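Local coordinates for core protein VP4 (Bluetongue virus, PDB 2JHP), which caps the viral messenger RNA inside the core, as a multifunctional enzyme with S-adenosyl-L-homocysteine and guanine sites, at residues Tyr444-Phe449 with Met497-Ser502; Glu131-Glu136 with Leu409-Asn414; Lys115-Ala120 with Pro493-Asn498; Asn459-Tyr462 with Arg466-Asp469. All blocks are in the same frame, centred on the assembly; numbering follows the deposited sequence.

Interaction 1 (Tyr444-Phe449 with Met497-Ser502). With GUN (guanine), chain E.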
loop_
_atom_site.group_PDB
_atom_site.type_symbol
_atom_site.label_atom_id
_atom_site.label_comp_id
_atom_site.label_asym_id
_atom_site.label_seq_id
_atom_site.Cartn_x
_atom_site.Cartn_y
_atom_site.Cartn_z
ATOM N N TYR A 444 17.880 1.840 1.893
ATOM C CA TYR A 444 17.825 1.999 0.435
ATOM C C TYR A 444 16.475 1.727 -0.248
ATOM O O TYR A 444 15.647 0.950 0.251
ATOM C CB TYR A 444 18.919 1.117 -0.167
ATOM C CG TYR A 444 19.885 0.600 0.886
ATOM C CD1 TYR A 444 21.042 1.308 1.210
ATOM C CD2 TYR A 444 19.616 -0.584 1.591
ATOM C CE1 TYR A 444 21.918 0.842 2.193
ATOM C CE2 TYR A 444 20.490 -1.059 2.576
ATOM C CZ TYR A 444 21.640 -0.338 2.870
ATOM O OH TYR A 444 22.517 -0.795 3.834
ATOM N N ASP A 445 16.285 2.381 -1.399
ATOM C CA ASP A 445 15.027 2.370 -2.174
ATOM C C ASP A 445 13.795 2.836 -1.379
ATOM O O ASP A 445 12.648 2.513 -1.732
ATOM C CB ASP A 445 14.781 1.005 -2.843
ATOM C CG ASP A 445 15.909 0.598 -3.790
ATOM O OD1 ASP A 445 15.949 -0.588 -4.184
ATOM O OD2 ASP A 445 16.755 1.453 -4.139
ATOM N N TYR A 446 14.030 3.607 -0.316
ATOM C CA TYR A 446 12.934 4.167 0.468
ATOM C C TYR A 446 13.271 5.565 0.997
ATOM O O TYR A 446 14.191 5.735 1.804
ATOM C CB TYR A 446 12.506 3.206 1.585
ATOM C CG TYR A 446 11.009 3.211 1.794
ATOM C CD1 TYR A 446 10.154 2.709 0.812
ATOM C CD2 TYR A 446 10.440 3.728 2.971
ATOM C CE1 TYR A 446 8.765 2.722 0.993
ATOM C CE2 TYR A 446 9.054 3.742 3.162
ATOM C CZ TYR A 446 8.222 3.242 2.167
ATOM O OH TYR A 446 6.856 3.254 2.328
ATOM N N ASP A 447 12.497 6.548 0.535
ATOM C CA ASP A 447 12.782 7.969 0.728
ATOM C C ASP A 447 11.971 8.639 1.852
ATOM O O ASP A 447 11.403 9.720 1.672
ATOM C CB ASP A 447 12.523 8.691 -0.595
ATOM C CG ASP A 447 13.015 10.141 -0.589
ATOM O OD1 ASP A 447 14.251 10.373 -0.499
ATOM O OD2 ASP A 447 12.153 11.049 -0.695
ATOM N N ASP A 448 11.922 8.006 3.014
ATOM C CA ASP A 448 11.182 8.559 4.139
ATOM C C ASP A 448 12.134 9.074 5.204
ATOM O O ASP A 448 13.262 8.616 5.304
ATOM C CB ASP A 448 10.263 7.495 4.739
ATOM C CG ASP A 448 8.889 7.463 4.084
ATOM O OD1 ASP A 448 7.891 7.131 4.777
ATOM O OD2 ASP A 448 8.801 7.772 2.880
ATOM N N PHE A 449 11.676 10.045 5.991
ATOM C CA PHE A 449 12.391 10.444 7.184
ATOM C C PHE A 449 11.822 9.664 8.364
ATOM O O PHE A 449 10.637 9.323 8.384
ATOM C CB PHE A 449 12.292 11.954 7.400
ATOM C CG PHE A 449 10.897 12.448 7.701
ATOM C CD1 PHE A 449 10.429 12.540 9.027
ATOM C CD2 PHE A 449 10.054 12.850 6.676
ATOM C CE1 PHE A 449 9.168 13.010 9.310
ATOM C CE2 PHE A 449 8.770 13.319 6.972
ATOM C CZ PHE A 449 8.338 13.393 8.288
ATOM N N MET A 497 9.379 -3.847 11.041
ATOM C CA MET A 497 9.939 -3.106 12.166
ATOM C C MET A 497 10.585 -1.757 11.851
ATOM O O MET A 497 10.991 -1.052 12.770
ATOM C CB MET A 497 10.894 -3.994 12.958
ATOM C CG MET A 497 10.169 -4.915 13.916
ATOM S SD MET A 497 11.202 -6.127 14.719
ATOM C CE MET A 497 11.677 -5.211 16.163
ATOM N N ASN A 498 10.676 -1.393 10.571
ATOM C CA ASN A 498 11.009 -0.023 10.191
ATOM C C ASN A 498 9.840 0.942 10.331
ATOM O O ASN A 498 10.023 2.149 10.179
ATOM C CB ASN A 498 11.470 0.030 8.741
ATOM C CG ASN A 498 12.830 -0.608 8.531
ATOM O OD1 ASN A 498 13.756 -0.414 9.316
ATOM N ND2 ASN A 498 12.953 -1.371 7.458
ATOM N N PHE A 499 8.637 0.413 10.577
ATOM C CA PHE A 499 7.433 1.239 10.641
ATOM C C PHE A 499 6.824 1.264 12.050
ATOM O O PHE A 499 6.869 0.272 12.797
ATOM C CB PHE A 499 6.376 0.777 9.621
ATOM C CG PHE A 499 6.787 0.920 8.151
ATOM C CD1 PHE A 499 7.350 -0.145 7.450
ATOM C CD2 PHE A 499 6.547 2.106 7.449
ATOM C CE1 PHE A 499 7.693 0.001 6.092
ATOM C CE2 PHE A 499 6.887 2.233 6.121
ATOM C CZ PHE A 499 7.463 1.176 5.444
ATOM N N ALA A 500 6.272 2.407 12.432
ATOM C CA ALA A 500 5.338 2.402 13.540
ATOM C C ALA A 500 3.961 2.346 12.932
ATOM O O ALA A 500 3.723 2.940 11.876
ATOM C CB ALA A 500 5.489 3.643 14.473
ATOM N N VAL A 501 3.074 1.605 13.596
ATOM C CA VAL A 501 1.690 1.474 13.169
ATOM C C VAL A 501 0.759 1.809 14.304
ATOM O O VAL A 501 0.922 1.334 15.435
ATOM C CB VAL A 501 1.357 0.060 12.673
ATOM C CG1 VAL A 501 -0.055 0.024 12.153
ATOM C CG2 VAL A 501 2.326 -0.383 11.591
ATOM N N SER A 502 -0.233 2.622 13.982
ATOM C CA SER A 502 -1.291 2.971 14.917
ATOM C C SER A 502 -2.585 2.293 14.489
ATOM O O SER A 502 -2.886 2.243 13.309
ATOM C CB SER A 502 -1.455 4.494 14.947
ATOM O OG SER A 502 -1.775 5.002 13.658
HETATM N N9 GUN E . 3.027 -1.951 -0.685
HETATM C C8 GUN E . 2.999 -0.896 -1.498
HETATM N N7 GUN E . 3.898 0.001 -1.084
HETATM C C5 GUN E . 4.509 -0.484 -0.004
HETATM C C6 GUN E . 5.515 0.003 0.834
HETATM O O6 GUN E . 6.024 1.104 0.632
HETATM N N1 GUN E . 5.943 -0.779 1.915
HETATM C C2 GUN E . 5.338 -2.028 2.120
HETATM N N2 GUN E . 5.717 -2.792 3.126
HETATM N N3 GUN E . 4.372 -2.464 1.293
HETATM C C4 GUN E . 3.950 -1.731 0.250
#
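Tyr446 and Phe499 form the whole contact between Tyr444-Phe449 and Met497-Ser502, two aromatic side chains arriving from opposite directions at one side of a bound guanine. Their apolar meeting is small: Tyr446 CE2 lies 3.8 Å from Phe499 CZ, and the ring planes are almost perpendicular, at 82°, in an oblique pairing. Phe499 turns its CG anti to the carbonyl carbon (chi1 -64°), which carries the ring off the strand toward the ligand. The polar part belongs to Tyr446, whose OH donates a hydrogen bond of 2.9 Å to guanine O6. This oxygen sits at the edge of the tyrosine ring, near its plane, so the phenol meets the base rim-on rather than covering it. Around the pair, Trp495 meets both rings edge-to-face, while Trp437 on strand 433-437 touches both as well. Tyr446 itself stands in the loop leading from strand 433-437 to helix 453-460, whereas Phe499 begins strand 499-503, which runs antiparallel between strands 433-437 and 466-469.

Interaction 2 (Glu131-Glu136 with Leu409-Asn414). With SAH (S-adenosyl-L-homocysteine), chain B; GUN (guanine), chain E.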
loop_
_atom_site.group_PDB
_atom_site.type_symbol
_atom_site.label_atom_id
_atom_site.label_comp_id
_atom_site.label_asym_id
_atom_site.label_seq_id
_atom_site.Cartn_x
_atom_site.Cartn_y
_atom_site.Cartn_z
ATOM N N GLU A 131 -12.430 5.950 3.892
ATOM C CA GLU A 131 -11.464 6.871 3.283
ATOM C C GLU A 131 -10.022 6.329 3.264
ATOM O O GLU A 131 -9.545 5.777 4.270
ATOM C CB GLU A 131 -11.473 8.216 4.012
ATOM C CG GLU A 131 -12.790 8.965 3.994
ATOM C CD GLU A 131 -12.625 10.443 4.306
ATOM O OE1 GLU A 131 -11.527 10.850 4.730
ATOM O OE2 GLU A 131 -13.591 11.207 4.120
ATOM N N PHE A 132 -9.342 6.496 2.123
ATOM C CA PHE A 132 -7.926 6.128 1.974
ATOM C C PHE A 132 -7.101 7.300 1.479
ATOM O O PHE A 132 -7.385 7.867 0.425
ATOM C CB PHE A 132 -7.759 4.940 1.050
ATOM C CG PHE A 132 -8.247 3.680 1.638
ATOM C CD1 PHE A 132 -9.618 3.435 1.752
ATOM C CD2 PHE A 132 -7.348 2.725 2.109
ATOM C CE1 PHE A 132 -10.082 2.254 2.317
ATOM C CE2 PHE A 132 -7.800 1.540 2.681
ATOM C CZ PHE A 132 -9.170 1.305 2.786
ATOM N N HIS A 133 -6.084 7.671 2.255
ATOM C CA HIS A 133 -5.222 8.788 1.888
ATOM C C HIS A 133 -3.822 8.350 1.451
ATOM O O HIS A 133 -3.389 7.235 1.745
ATOM C CB HIS A 133 -5.199 9.825 3.006
ATOM C CG HIS A 133 -6.547 10.421 3.283
ATOM N ND1 HIS A 133 -6.981 11.590 2.693
ATOM C CD2 HIS A 133 -7.572 9.987 4.054
ATOM C CE1 HIS A 133 -8.208 11.859 3.100
ATOM N NE2 HIS A 133 -8.591 10.903 3.927
ATOM N N GLY A 134 -3.150 9.234 0.711
ATOM C CA GLY A 134 -1.858 8.961 0.069
ATOM C C GLY A 134 -1.929 7.798 -0.910
ATOM O O GLY A 134 -0.989 7.007 -1.017
ATOM N N SER A 135 -3.045 7.686 -1.624
ATOM C CA SER A 135 -3.321 6.455 -2.367
ATOM C C SER A 135 -2.667 6.498 -3.713
ATOM O O SER A 135 -2.342 7.559 -4.204
ATOM C CB SER A 135 -4.827 6.223 -2.542
ATOM O OG SER A 135 -5.502 6.161 -1.300
ATOM N N GLU A 136 -2.477 5.321 -4.295
ATOM C CA GLU A 136 -2.011 5.175 -5.671
ATOM C C GLU A 136 -2.649 3.921 -6.224
ATOM O O GLU A 136 -3.527 3.348 -5.572
ATOM C CB GLU A 136 -0.501 5.079 -5.717
ATOM C CG GLU A 136 0.204 6.389 -5.678
ATOM C CD GLU A 136 1.668 6.201 -5.887
ATOM O OE1 GLU A 136 2.081 5.075 -6.224
ATOM O OE2 GLU A 136 2.425 7.158 -5.729
ATOM N N LEU A 409 -2.071 4.906 5.052
ATOM C CA LEU A 409 -1.022 3.919 4.906
ATOM C C LEU A 409 0.127 4.413 4.004
ATOM O O LEU A 409 -0.099 4.874 2.890
ATOM C CB LEU A 409 -1.623 2.605 4.393
ATOM C CG LEU A 409 -2.645 1.890 5.284
ATOM C CD1 LEU A 409 -3.418 0.840 4.540
ATOM C CD2 LEU A 409 -1.952 1.284 6.481
ATOM N N PHE A 410 1.341 4.344 4.544
ATOM C CA PHE A 410 2.583 4.512 3.811
ATOM C C PHE A 410 2.691 5.827 3.048
ATOM O O PHE A 410 2.873 5.827 1.834
ATOM C CB PHE A 410 2.842 3.327 2.844
ATOM C CG PHE A 410 2.732 1.980 3.477
ATOM C CD1 PHE A 410 1.637 1.176 3.218
ATOM C CD2 PHE A 410 3.727 1.510 4.322
ATOM C CE1 PHE A 410 1.525 -0.071 3.795
ATOM C CE2 PHE A 410 3.631 0.250 4.903
ATOM C CZ PHE A 410 2.525 -0.540 4.642
ATOM N N TYR A 411 2.581 6.943 3.758
ATOM C CA TYR A 411 2.716 8.238 3.117
ATOM C C TYR A 411 3.140 9.333 4.088
ATOM O O TYR A 411 3.919 10.217 3.730
ATOM C CB TYR A 411 1.427 8.614 2.352
ATOM C CG TYR A 411 0.333 9.298 3.154
ATOM C CD1 TYR A 411 0.339 10.682 3.331
ATOM C CD2 TYR A 411 -0.724 8.564 3.703
ATOM C CE1 TYR A 411 -0.674 11.324 4.052
ATOM C CE2 TYR A 411 -1.751 9.192 4.432
ATOM C CZ TYR A 411 -1.725 10.569 4.597
ATOM O OH TYR A 411 -2.708 11.208 5.322
ATOM N N LEU A 412 2.626 9.268 5.311
ATOM C CA LEU A 412 2.899 10.296 6.327
ATOM C C LEU A 412 4.337 10.837 6.331
ATOM O O LEU A 412 4.545 12.040 6.223
ATOM C CB LEU A 412 2.530 9.774 7.711
ATOM C CG LEU A 412 1.157 10.108 8.327
ATOM C CD1 LEU A 412 0.257 10.945 7.446
ATOM C CD2 LEU A 412 0.442 8.862 8.786
ATOM N N THR A 413 5.312 9.935 6.422
ATOM C CA THR A 413 6.697 10.276 6.635
ATOM C C THR A 413 7.476 10.310 5.340
ATOM O O THR A 413 8.715 10.216 5.345
ATOM C CB THR A 413 7.350 9.268 7.558
ATOM O OG1 THR A 413 6.931 7.951 7.193
ATOM C CG2 THR A 413 6.965 9.545 9.015
ATOM N N ASN A 414 6.751 10.424 4.223
ATOM C CA ASN A 414 7.327 10.809 2.939
ATOM C C ASN A 414 8.018 12.161 3.091
ATOM O O ASN A 414 7.537 13.026 3.832
ATOM C CB ASN A 414 6.244 10.930 1.868
ATOM C CG ASN A 414 5.856 9.590 1.241
ATOM O OD1 ASN A 414 5.280 9.568 0.156
ATOM N ND2 ASN A 414 6.152 8.481 1.922
HETATM N N SAH B . -0.960 4.544 0.537
HETATM C CA SAH B . -0.510 3.584 -0.520
HETATM C CB SAH B . 0.676 4.060 -1.365
HETATM C CG SAH B . 1.665 5.061 -0.796
HETATM S SD SAH B . 2.743 5.699 -2.108
HETATM C C SAH B . -0.262 2.185 0.021
HETATM O O SAH B . -1.039 1.684 0.838
HETATM O OXT SAH B . 0.693 1.512 -0.367
HETATM C "C5'" SAH B . 2.743 7.333 -1.316
HETATM C "C4'" SAH B . 1.841 8.334 -2.019
HETATM O "O4'" SAH B . 1.296 9.253 -1.094
HETATM C "C3'" SAH B . 2.583 9.147 -3.076
HETATM O "O3'" SAH B . 1.723 9.231 -4.201
HETATM C "C2'" SAH B . 2.732 10.528 -2.455
HETATM O "O2'" SAH B . 2.675 11.564 -3.398
HETATM C "C1'" SAH B . 1.513 10.589 -1.536
HETATM N N9 SAH B . 1.675 11.544 -0.417
HETATM C C8 SAH B . 2.819 11.811 0.299
HETATM N N7 SAH B . 2.537 12.754 1.234
HETATM C C5 SAH B . 1.231 13.096 1.128
HETATM C C6 SAH B . 0.420 13.993 1.828
HETATM N N6 SAH B . 0.924 14.716 2.826
HETATM N N1 SAH B . -0.916 14.124 1.495
HETATM C C2 SAH B . -1.448 13.366 0.466
HETATM N N3 SAH B . -0.649 12.476 -0.231
HETATM C C4 SAH B . 0.672 12.340 0.091
HETATM N N9 GUN E . 3.027 -1.951 -0.685
HETATM C C8 GUN E . 2.999 -0.896 -1.498
HETATM N N7 GUN E . 3.898 0.001 -1.084
HETATM C C5 GUN E . 4.509 -0.484 -0.004
HETATM C C6 GUN E . 5.515 0.003 0.834
HETATM O O6 GUN E . 6.024 1.104 0.632
HETATM N N1 GUN E . 5.943 -0.779 1.915
HETATM C C2 GUN E . 5.338 -2.028 2.120
HETATM N N2 GUN E . 5.717 -2.792 3.126
HETATM N N3 GUN E . 4.372 -2.464 1.293
HETATM C C4 GUN E . 3.950 -1.731 0.250
HETATM O O HOH W 1 -3.931 4.806 3.256
#
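The cofactor cleft of a methyltransferase domain opens where loops leave the carboxyl ends of two neighbouring parallel strands, 131-132 and 406-408, and here Gly134 of one loop lies against Tyr411 of the other. Gly134 CA sits over the phenol face, 4.1 Å from the ring centroid, as a CH-pi contact; with phi at 59° and no side chain, the glycine lets the ring come flat against the backbone. Leu412 CD1 covers the opposite face, so the ring is clamped from both sides, and its OH is held by a hydrogen bond to Asp408. Beside it, His133 CB touches Tyr411 OH at 3.7 Å, while the imidazole turns off to bond Glu131 through NE2-OE1 at 3.0 Å. A water links the loops, donating to His133 O and accepting from Leu409 N. S-adenosyl-L-homocysteine then ties both loops together: its amino N donates to Gly134 O at 2.9 Å and also to Leu409 O. Its ribose O3' donates to Glu136 OE2 at 2.7 Å, and its adenine C5 lies 3.4 Å from Tyr411 CD1. Phe410 stands between the two ligands, one ring face against guanine N1 and its edge toward the cofactor's carboxylate O. A glycine-bearing turn after the first strand, facing the loop after the fourth across the cofactor, is characteristic of Rossmann-like methyltransferases; here Glu136, just before the next helix, holds the ribose.

Interaction 3 (Lys115-Ala120 with Pro493-Asn498). With GUN (guanine), chain E.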
loop_
_atom_site.group_PDB
_atom_site.type_symbol
_atom_site.label_atom_id
_atom_site.label_comp_id
_atom_site.label_asym_id
_atom_site.label_seq_id
_atom_site.Cartn_x
_atom_site.Cartn_y
_atom_site.Cartn_z
ATOM N N LYS A 115 5.595 -6.257 -0.234
ATOM C CA LYS A 115 4.226 -6.147 -0.702
ATOM C C LYS A 115 3.295 -6.880 0.256
ATOM O O LYS A 115 2.217 -6.390 0.575
ATOM C CB LYS A 115 4.088 -6.714 -2.110
ATOM C CG LYS A 115 3.085 -5.979 -2.983
ATOM C CD LYS A 115 2.639 -6.829 -4.179
ATOM C CE LYS A 115 1.269 -7.419 -3.928
ATOM N NZ LYS A 115 0.909 -8.498 -4.865
ATOM N N GLY A 116 3.737 -8.040 0.728
ATOM C CA GLY A 116 2.960 -8.857 1.651
ATOM C C GLY A 116 2.656 -8.110 2.932
ATOM O O GLY A 116 1.529 -8.156 3.438
ATOM N N PHE A 117 3.659 -7.408 3.447
ATOM C CA PHE A 117 3.484 -6.632 4.656
ATOM C C PHE A 117 2.436 -5.525 4.463
ATOM O O PHE A 117 1.441 -5.464 5.191
ATOM C CB PHE A 117 4.819 -6.075 5.146
ATOM C CG PHE A 117 4.685 -5.065 6.214
ATOM C CD1 PHE A 117 4.236 -5.413 7.454
ATOM C CD2 PHE A 117 5.007 -3.764 5.976
ATOM C CE1 PHE A 117 4.109 -4.474 8.454
ATOM C CE2 PHE A 117 4.897 -2.801 6.959
ATOM C CZ PHE A 117 4.444 -3.160 8.216
ATOM N N GLY A 118 2.656 -4.668 3.471
ATOM C CA GLY A 118 1.702 -3.612 3.146
ATOM C C GLY A 118 0.293 -4.090 2.834
ATOM O O GLY A 118 -0.666 -3.415 3.181
ATOM N N ASP A 119 0.179 -5.249 2.183
ATOM C CA ASP A 119 -1.109 -5.807 1.760
ATOM C C ASP A 119 -1.934 -6.322 2.926
ATOM O O ASP A 119 -3.161 -6.269 2.898
ATOM C CB ASP A 119 -0.919 -6.968 0.773
ATOM C CG ASP A 119 -0.513 -6.512 -0.630
ATOM O OD1 ASP A 119 -0.207 -5.321 -0.865
ATOM O OD2 ASP A 119 -0.484 -7.393 -1.506
ATOM N N ALA A 120 -1.248 -6.857 3.926
ATOM C CA ALA A 120 -1.902 -7.342 5.111
ATOM C C ALA A 120 -2.508 -6.165 5.873
ATOM O O ALA A 120 -3.657 -6.224 6.286
ATOM C CB ALA A 120 -0.937 -8.113 5.957
ATOM N N PRO A 493 9.829 -9.617 9.021
ATOM C CA PRO A 493 9.721 -8.930 10.314
ATOM C C PRO A 493 10.647 -7.711 10.491
ATOM O O PRO A 493 10.227 -6.705 11.078
ATOM C CB PRO A 493 10.017 -10.048 11.320
ATOM C CG PRO A 493 9.563 -11.310 10.584
ATOM C CD PRO A 493 10.063 -11.064 9.193
ATOM N N ALA A 494 11.874 -7.789 9.981
ATOM C CA ALA A 494 12.801 -6.653 10.028
ATOM C C ALA A 494 12.237 -5.432 9.285
ATOM O O ALA A 494 12.270 -4.303 9.789
ATOM C CB ALA A 494 14.144 -7.047 9.461
ATOM N N TRP A 495 11.707 -5.674 8.093
ATOM C CA TRP A 495 11.100 -4.636 7.299
ATOM C C TRP A 495 9.934 -3.997 8.045
ATOM O O TRP A 495 9.908 -2.785 8.235
ATOM C CB TRP A 495 10.643 -5.195 5.947
ATOM C CG TRP A 495 9.967 -4.162 5.126
ATOM C CD1 TRP A 495 8.631 -4.073 4.862
ATOM C CD2 TRP A 495 10.580 -3.026 4.498
ATOM N NE1 TRP A 495 8.377 -2.964 4.093
ATOM C CE2 TRP A 495 9.554 -2.310 3.845
ATOM C CE3 TRP A 495 11.899 -2.567 4.390
ATOM C CZ2 TRP A 495 9.801 -1.140 3.104
ATOM C CZ3 TRP A 495 12.148 -1.407 3.655
ATOM C CH2 TRP A 495 11.101 -0.704 3.027
ATOM N N ALA A 496 8.980 -4.826 8.468
ATOM C CA ALA A 496 7.824 -4.398 9.261
ATOM C C ALA A 496 8.259 -3.494 10.415
ATOM O O ALA A 496 7.632 -2.482 10.678
ATOM C CB ALA A 496 7.058 -5.614 9.775
ATOM N N MET A 497 9.379 -3.847 11.041
ATOM C CA MET A 497 9.939 -3.106 12.166
ATOM C C MET A 497 10.585 -1.757 11.851
ATOM O O MET A 497 10.991 -1.052 12.770
ATOM C CB MET A 497 10.894 -3.994 12.958
ATOM C CG MET A 497 10.169 -4.915 13.916
ATOM S SD MET A 497 11.202 -6.127 14.719
ATOM C CE MET A 497 11.677 -5.211 16.163
ATOM N N ASN A 498 10.676 -1.393 10.571
ATOM C CA ASN A 498 11.009 -0.023 10.191
ATOM C C ASN A 498 9.840 0.942 10.331
ATOM O O ASN A 498 10.023 2.149 10.179
ATOM C CB ASN A 498 11.470 0.030 8.741
ATOM C CG ASN A 498 12.830 -0.608 8.531
ATOM O OD1 ASN A 498 13.756 -0.414 9.316
ATOM N ND2 ASN A 498 12.953 -1.371 7.458
HETATM N N9 GUN E . 3.027 -1.951 -0.685
HETATM C C8 GUN E . 2.999 -0.896 -1.498
HETATM N N7 GUN E . 3.898 0.001 -1.084
HETATM C C5 GUN E . 4.509 -0.484 -0.004
HETATM C C6 GUN E . 5.515 0.003 0.834
HETATM O O6 GUN E . 6.024 1.104 0.632
HETATM N N1 GUN E . 5.943 -0.779 1.915
HETATM C C2 GUN E . 5.338 -2.028 2.120
HETATM N N2 GUN E . 5.717 -2.792 3.126
HETATM N N3 GUN E . 4.372 -2.464 1.293
HETATM C C4 GUN E . 3.950 -1.731 0.250
#
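Phe117 carries the contact of Lys115-Ala120 with Pro493-Asn498, reaching from helix 114-128 to meet Ala496 and Trp495 on the short helix 493-496. Its CG stands anti to the backbone N (chi1 169°), which directs the ring away from its own helix and onto helix 493-496. Ala496 lies over one face: CB approaches Phe117 CE1 to 3.4 Å, and CA stands 3.9 Å from the ring centroid, 16° off the normal, a CH-pi contact. Trp495 meets the same ring obliquely, with its CD1 3.8 Å from Phe117 CD2 and the planes at 89°. Both aromatics also offer their rims to the guanine amino group; N2 is 3.1 Å from Phe117 CD2. The guanine pocket of this methyltransferase-like domain is thus walled jointly by a helix that leads into the first strand of the Rossmann-like sheet and by residues hundreds of positions later. Next along the helix, Gly118 brings its CA within 3.4 Å of guanine N3, and the missing side chain lets the base lie close to the backbone. Asp119 then faces another way, forming a salt bridge with Arg122 and a long one with Lys115, while Ala120 packs on Ile474 of helix 470-480.

Interaction 4 (Asn459-Tyr462 with Arg466-Asp469)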
loop_
_atom_site.group_PDB
_atom_site.type_symbol
_atom_site.label_atom_id
_atom_site.label_comp_id
_atom_site.label_asym_id
_atom_site.label_seq_id
_atom_site.Cartn_x
_atom_site.Cartn_y
_atom_site.Cartn_z
ATOM N N ASN A 459 3.506 9.844 22.140
ATOM C CA ASN A 459 2.432 10.632 21.537
ATOM C C ASN A 459 1.311 9.781 20.986
ATOM O O ASN A 459 0.154 10.179 21.026
ATOM C CB ASN A 459 2.973 11.479 20.391
ATOM C CG ASN A 459 3.924 12.555 20.851
ATOM O OD1 ASN A 459 4.191 12.706 22.043
ATOM N ND2 ASN A 459 4.446 13.318 19.895
ATOM N N GLY A 460 1.672 8.619 20.452
ATOM C CA GLY A 460 0.756 7.774 19.691
ATOM C C GLY A 460 -0.276 7.018 20.502
ATOM O O GLY A 460 -1.388 6.802 20.027
ATOM N N SER A 461 0.089 6.618 21.718
ATOM C CA SER A 461 -0.738 5.719 22.516
ATOM C C SER A 461 -1.892 6.407 23.239
ATOM O O SER A 461 -1.680 7.298 24.069
ATOM C CB SER A 461 0.114 4.953 23.519
ATOM O OG SER A 461 -0.680 4.092 24.320
ATOM N N TYR A 462 -3.110 5.984 22.909
ATOM C CA TYR A 462 -4.308 6.448 23.607
ATOM C C TYR A 462 -5.170 5.273 24.020
ATOM O O TYR A 462 -5.004 4.154 23.536
ATOM C CB TYR A 462 -5.136 7.396 22.735
ATOM C CG TYR A 462 -4.446 8.695 22.402
ATOM C CD1 TYR A 462 -3.592 8.786 21.298
ATOM C CD2 TYR A 462 -4.651 9.843 23.183
ATOM C CE1 TYR A 462 -2.952 9.974 20.978
ATOM C CE2 TYR A 462 -4.003 11.053 22.867
ATOM C CZ TYR A 462 -3.153 11.096 21.761
ATOM O OH TYR A 462 -2.516 12.263 21.427
ATOM N N ARG A 466 -3.976 2.132 19.644
ATOM C CA ARG A 466 -2.936 1.153 19.853
ATOM C C ARG A 466 -1.715 1.531 18.987
ATOM O O ARG A 466 -1.842 1.769 17.788
ATOM C CB ARG A 466 -3.501 -0.206 19.438
ATOM C CG ARG A 466 -3.276 -1.372 20.396
ATOM C CD ARG A 466 -4.214 -1.338 21.602
ATOM N NE ARG A 466 -3.772 -0.303 22.536
ATOM C CZ ARG A 466 -4.486 0.773 22.847
ATOM N NH1 ARG A 466 -3.995 1.666 23.688
ATOM N NH2 ARG A 466 -5.690 0.956 22.328
ATOM N N ILE A 467 -0.540 1.618 19.601
ATOM C CA ILE A 467 0.661 2.042 18.884
ATOM C C ILE A 467 1.766 0.995 18.976
ATOM O O ILE A 467 2.260 0.685 20.058
ATOM C CB ILE A 467 1.152 3.467 19.334
ATOM C CG1 ILE A 467 2.266 3.990 18.414
ATOM C CG2 ILE A 467 1.619 3.479 20.769
ATOM C CD1 ILE A 467 1.756 4.475 17.068
ATOM N N LEU A 468 2.132 0.439 17.825
ATOM C CA LEU A 468 3.075 -0.677 17.773
ATOM C C LEU A 468 3.997 -0.563 16.583
ATOM O O LEU A 468 3.716 0.172 15.640
ATOM C CB LEU A 468 2.322 -2.001 17.663
ATOM C CG LEU A 468 1.228 -2.383 18.651
ATOM C CD1 LEU A 468 0.480 -3.528 18.039
ATOM C CD2 LEU A 468 1.794 -2.791 20.018
ATOM N N ASP A 469 5.099 -1.300 16.625
ATOM C CA ASP A 469 5.973 -1.412 15.476
ATOM C C ASP A 469 5.299 -2.350 14.494
ATOM O O ASP A 469 4.415 -3.111 14.883
ATOM C CB ASP A 469 7.377 -1.893 15.861
ATOM C CG ASP A 469 7.398 -3.316 16.385
ATOM O OD1 ASP A 469 6.892 -4.222 15.689
ATOM O OD2 ASP A 469 7.949 -3.543 17.491
#
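Arg466 opens the strand by doubling back on Tyr462: although its CB points away from Asn459-Tyr462, the chain bends at chi2 (77°) and chi3 (-75°) until NH1 donates to Tyr462 O over 2.7 Å. The bond is somewhat bent, its N-H...O angle 148°, and NH1 stands tilted out of the carbonyl plane. Further grips fix the guanidinium, since NE forms a salt bridge with Asp567 and NH2 donates to the carbonyls of Arg463 and Glu505. Ile467 follows with its side chain toward the helix end. Its CG2 touches Ser461 CB at 3.5 Å, and its CB lies 4.0 Å from Gly460 C, where the bare glycine admits the close approach. Asp567 OD1 joins the two segments, bonded to both Ile467 N and Ser461 OG. At the strand's far end Asp469 caps helix 470-480, bonding Gly472 N. A short link from helix 453-460 into strand 466-469 completes a beta-alpha-beta unit starting at strand 433-437, with antiparallel strand 499-503 inserted between the two, as in Rossmann-like methyltransferases.

In the fold
Three of the four contacts converge on one guanine, and their centres lie close: interactions 1 and 3 are about 10 Å apart, interactions 1 and 2 about 12 Å, and interactions 2 and 3 about 15 Å. Phe410 bridges the last two, its CZ resting 3.5 Å from Gly118 CA, so the base and the S-adenosyl-L-homocysteine site share a wall. Asp448 OD1 and Thr413 OG1, 2.7 Å apart, tie the loops of interactions 1 and 2. Interaction 4 stands back from the ligands; its centre is about 16 Å from that of interaction 1, yet the neighbouring strands 499-503 and 466-469 join them through the backbone of Val501 and Leu468.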